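Local coordinates for protein cysteine desulfurase (Fervidobacterium islandicum, PDB 6A6E) that probably removes sulfur from L-cysteine, using pyridoxal 5'-phosphate as cofactor, and passes it on as persulfide in the SUF sulfur-mobilising system, at residues 35-40 with 397-402. Residues are numbered along the deposited sequence; the frame is centred on the assembly and turned at random.
Sequences VYLDNA and VRASVY
Ser-400 holds OG between its backbone N and carbonyl carbon (chi1 56°), which turns the hydroxyl to the backbone N-H of Ala-40. Arg-398 leaves the backbone with CG anti to N but bends at chi3 (61°), and this turns a face of its guanidinium to Ala-40 CB. Ala-40 N donates to Ser-400 OG at 2.9 Å. Ser-400 N donates to Leu-37 O at 2.8 Å. Asn-39 ND2 reaches Ser-400 O at 2.8 Å, nearly in its own amide plane, and also bonds Tyr-36 O, while OD1 goes to Tyr-404. Ala-40 CB sits over the guanidinium centre, 3.4 Å from Arg-398 CZ. At the guanidinium edge, Asp-38 OD1 makes a weak, long salt bridge to Arg-398 NH2 (3.5 Å). A water links Asp-38 OD1, Arg-398 NE and Ser-400 OG. Asp-38 OD2 pairs with Arg-371 and with His-69 of the second subunit. Arg-398 also donates to Asn-187 O, in the cofactor pocket, and to a citrate probably from the crystallisation liquor. Facing helix 407-423, Leu-37 CD2 lies beside Val-401 CG1 at 4.0 Å. The buried contact joins the loop after strand 32-36 to the end of strand 396-400, beside the cofactor pocket of a fold-type I PLP enzyme.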
ATOM      1  N   VAL A  35       2.380 -21.218  20.114  1.00 23.67           N
ATOM      2  CA  VAL A  35       3.022 -22.023  19.115  1.00 21.49           C
ATOM      3  C   VAL A  35       2.481 -21.545  17.738  1.00 21.26           C
ATOM      4  O   VAL A  35       1.425 -21.987  17.288  1.00 23.11           O
ATOM      5  CB  VAL A  35       2.764 -23.533  19.354  1.00 20.87           C
ATOM      6  CG1 VAL A  35       3.287 -24.334  18.188  1.00 21.96           C
ATOM      7  CG2 VAL A  35       3.500 -23.987  20.631  1.00 21.12           C
ATOM      8  N   TYR A  36       3.247 -20.708  17.042  1.00 21.76           N
ATOM      9  CA  TYR A  36       2.714 -19.996  15.848  1.00 20.31           C
ATOM     10  C   TYR A  36       3.003 -20.776  14.597  1.00 18.59           C
ATOM     11  O   TYR A  36       4.143 -20.807  14.123  1.00 18.03           O
ATOM     12  CB  TYR A  36       3.256 -18.573  15.747  1.00 19.62           C
ATOM     13  CG  TYR A  36       2.595 -17.760  14.658  1.00 19.14           C
ATOM     14  CD1 TYR A  36       1.382 -17.141  14.869  1.00 20.62           C
ATOM     15  CD2 TYR A  36       3.144 -17.673  13.400  1.00 20.43           C
ATOM     16  CE1 TYR A  36       0.734 -16.441  13.862  1.00 21.51           C
ATOM     17  CE2 TYR A  36       2.543 -16.887  12.402  1.00 19.72           C
ATOM     18  CZ  TYR A  36       1.340 -16.305  12.627  1.00 21.33           C
ATOM     19  OH  TYR A  36       0.729 -15.551  11.659  1.00 22.55           O
ATOM     20  N   LEU A  37       1.962 -21.435  14.092  1.00 17.25           N
ATOM     21  CA  LEU A  37       2.053 -22.246  12.868  1.00 18.69           C
ATOM     22  C   LEU A  37       1.093 -21.766  11.743  1.00 17.80           C
ATOM     23  O   LEU A  37       0.574 -22.599  10.940  1.00 18.82           O
ATOM     24  CB  LEU A  37       1.826 -23.743  13.164  1.00 18.94           C
ATOM     25  CG  LEU A  37       2.823 -24.374  14.159  1.00 20.36           C
ATOM     26  CD1 LEU A  37       2.398 -25.783  14.463  1.00 21.40           C
ATOM     27  CD2 LEU A  37       4.235 -24.407  13.603  1.00 20.66           C
ATOM     28  N   ASP A  38       0.908 -20.442  11.653  1.00 16.15           N
ATOM     29  CA  ASP A  38       0.098 -19.834  10.572  1.00 17.89           C
ATOM     30  C   ASP A  38       0.968 -18.878   9.732  1.00 18.07           C
ATOM     31  O   ASP A  38       0.517 -17.845   9.234  1.00 15.35           O
ATOM     32  CB  ASP A  38      -1.050 -19.064  11.167  1.00 18.13           C
ATOM     33  CG  ASP A  38      -2.135 -18.746  10.135  1.00 20.15           C
ATOM     34  OD1 ASP A  38      -2.206 -19.480   9.094  1.00 20.21           O
ATOM     35  OD2 ASP A  38      -2.913 -17.803  10.427  1.00 21.27           O
ATOM     36  N   ASN A  39       2.207 -19.293   9.542  1.00 17.69           N
ATOM     37  CA  ASN A  39       3.236 -18.513   8.829  1.00 19.12           C
ATOM     38  C   ASN A  39       2.935 -18.256   7.358  1.00 19.59           C
ATOM     39  O   ASN A  39       3.394 -17.264   6.809  1.00 20.24           O
ATOM     40  CB  ASN A  39       4.596 -19.203   8.984  1.00 18.52           C
ATOM     41  CG  ASN A  39       5.052 -19.146  10.405  1.00 21.07           C
ATOM     42  OD1 ASN A  39       5.338 -18.049  10.881  1.00 22.42           O
ATOM     43  ND2 ASN A  39       5.011 -20.283  11.130  1.00 19.24           N
ATOM     44  N   ALA A  40       2.172 -19.168   6.759  1.00 19.25           N
ATOM     45  CA  ALA A  40       1.755 -19.083   5.402  1.00 18.37           C
ATOM     46  C   ALA A  40       0.713 -17.981   5.145  1.00 18.59           C
ATOM     47  O   ALA A  40       0.561 -17.525   4.044  1.00 19.87           O
ATOM     48  CB  ALA A  40       1.206 -20.408   5.030  1.00 21.95           C
ATOM     49  N   VAL A 397      -7.327 -27.985   7.253  1.00 20.12           N
ATOM     50  CA  VAL A 397      -6.578 -27.369   8.282  1.00 22.33           C
ATOM     51  C   VAL A 397      -5.169 -27.193   7.662  1.00 21.86           C
ATOM     52  O   VAL A 397      -4.739 -28.013   6.836  1.00 22.47           O
ATOM     53  CB  VAL A 397      -6.493 -28.267   9.540  1.00 23.03           C
ATOM     54  CG1 VAL A 397      -5.703 -27.601  10.647  1.00 22.20           C
ATOM     55  CG2 VAL A 397      -7.881 -28.598  10.078  1.00 23.24           C
ATOM     56  N   ARG A 398      -4.444 -26.183   8.115  1.00 20.41           N
ATOM     57  CA  ARG A 398      -3.073 -25.939   7.606  1.00 20.39           C
ATOM     58  C   ARG A 398      -2.152 -25.435   8.706  1.00 19.36           C
ATOM     59  O   ARG A 398      -2.480 -24.521   9.452  1.00 18.96           O
ATOM     60  CB  ARG A 398      -3.084 -25.033   6.379  1.00 19.61           C
ATOM     61  CG  ARG A 398      -1.698 -24.911   5.722  1.00 21.55           C
ATOM     62  CD  ARG A 398      -1.610 -23.699   4.768  1.00 22.32           C
ATOM     63  NE  ARG A 398      -1.833 -22.450   5.492  1.00 19.73           N
ATOM     64  CZ  ARG A 398      -2.117 -21.296   4.922  1.00 21.88           C
ATOM     65  NH1 ARG A 398      -2.199 -21.238   3.606  1.00 21.36           N
ATOM     66  NH2 ARG A 398      -2.297 -20.197   5.678  1.00 20.58           N
ATOM     67  N   ALA A 399      -1.030 -26.159   8.845  1.00 20.02           N
ATOM     68  CA  ALA A 399       0.081 -25.810   9.710  1.00 18.95           C
ATOM     69  C   ALA A 399       1.303 -25.470   8.830  1.00 19.01           C
ATOM     70  O   ALA A 399       1.666 -26.210   7.941  1.00 19.52           O
ATOM     71  CB  ALA A 399       0.424 -26.923  10.694  1.00 19.73           C
ATOM     72  N   SER A 400       1.916 -24.334   9.125  1.00 17.70           N
ATOM     73  CA  SER A 400       3.009 -23.815   8.311  1.00 18.25           C
ATOM     74  C   SER A 400       4.139 -23.316   9.204  1.00 18.00           C
ATOM     75  O   SER A 400       3.880 -22.660  10.227  1.00 20.65           O
ATOM     76  CB  SER A 400       2.444 -22.737   7.379  1.00 16.88           C
ATOM     77  OG  SER A 400       1.772 -21.691   8.096  1.00 19.18           O
ATOM     78  N   VAL A 401       5.389 -23.614   8.813  1.00 18.43           N
ATOM     79  CA  VAL A 401       6.557 -23.341   9.635  1.00 20.28           C
ATOM     80  C   VAL A 401       7.420 -22.233   9.031  1.00 23.65           C
ATOM     81  O   VAL A 401       7.413 -22.019   7.811  1.00 19.63           O
ATOM     82  CB  VAL A 401       7.460 -24.599   9.853  1.00 20.99           C
ATOM     83  CG1 VAL A 401       6.746 -25.627  10.678  1.00 23.78           C
ATOM     84  CG2 VAL A 401       7.842 -25.275   8.529  1.00 22.27           C
ATOM     85  N   TYR A 402       8.178 -21.566   9.913  1.00 24.38           N
ATOM     86  CA  TYR A 402       9.133 -20.564   9.471  1.00 24.19           C
ATOM     87  C   TYR A 402      10.268 -20.445  10.506  1.00 22.83           C
ATOM     88  O   TYR A 402      10.425 -21.308  11.387  1.00 25.00           O
ATOM     89  CB  TYR A 402       8.410 -19.202   9.228  1.00 21.33           C
ATOM     90  CG  TYR A 402       9.198 -18.224   8.335  1.00 21.43           C
ATOM     91  CD1 TYR A 402       9.687 -18.618   7.109  1.00 21.28           C
ATOM     92  CD2 TYR A 402       9.402 -16.918   8.701  1.00 23.66           C
ATOM     93  CE1 TYR A 402      10.375 -17.765   6.277  1.00 21.37           C
ATOM     94  CE2 TYR A 402      10.098 -16.040   7.869  1.00 24.97           C
ATOM     95  CZ  TYR A 402      10.594 -16.475   6.661  1.00 22.66           C
ATOM     96  OH  TYR A 402      11.279 -15.610   5.845  1.00 22.59           O
TER
HETATM   97  O   HOH W   1      -1.222 -22.246   8.290  1.00 19.96           O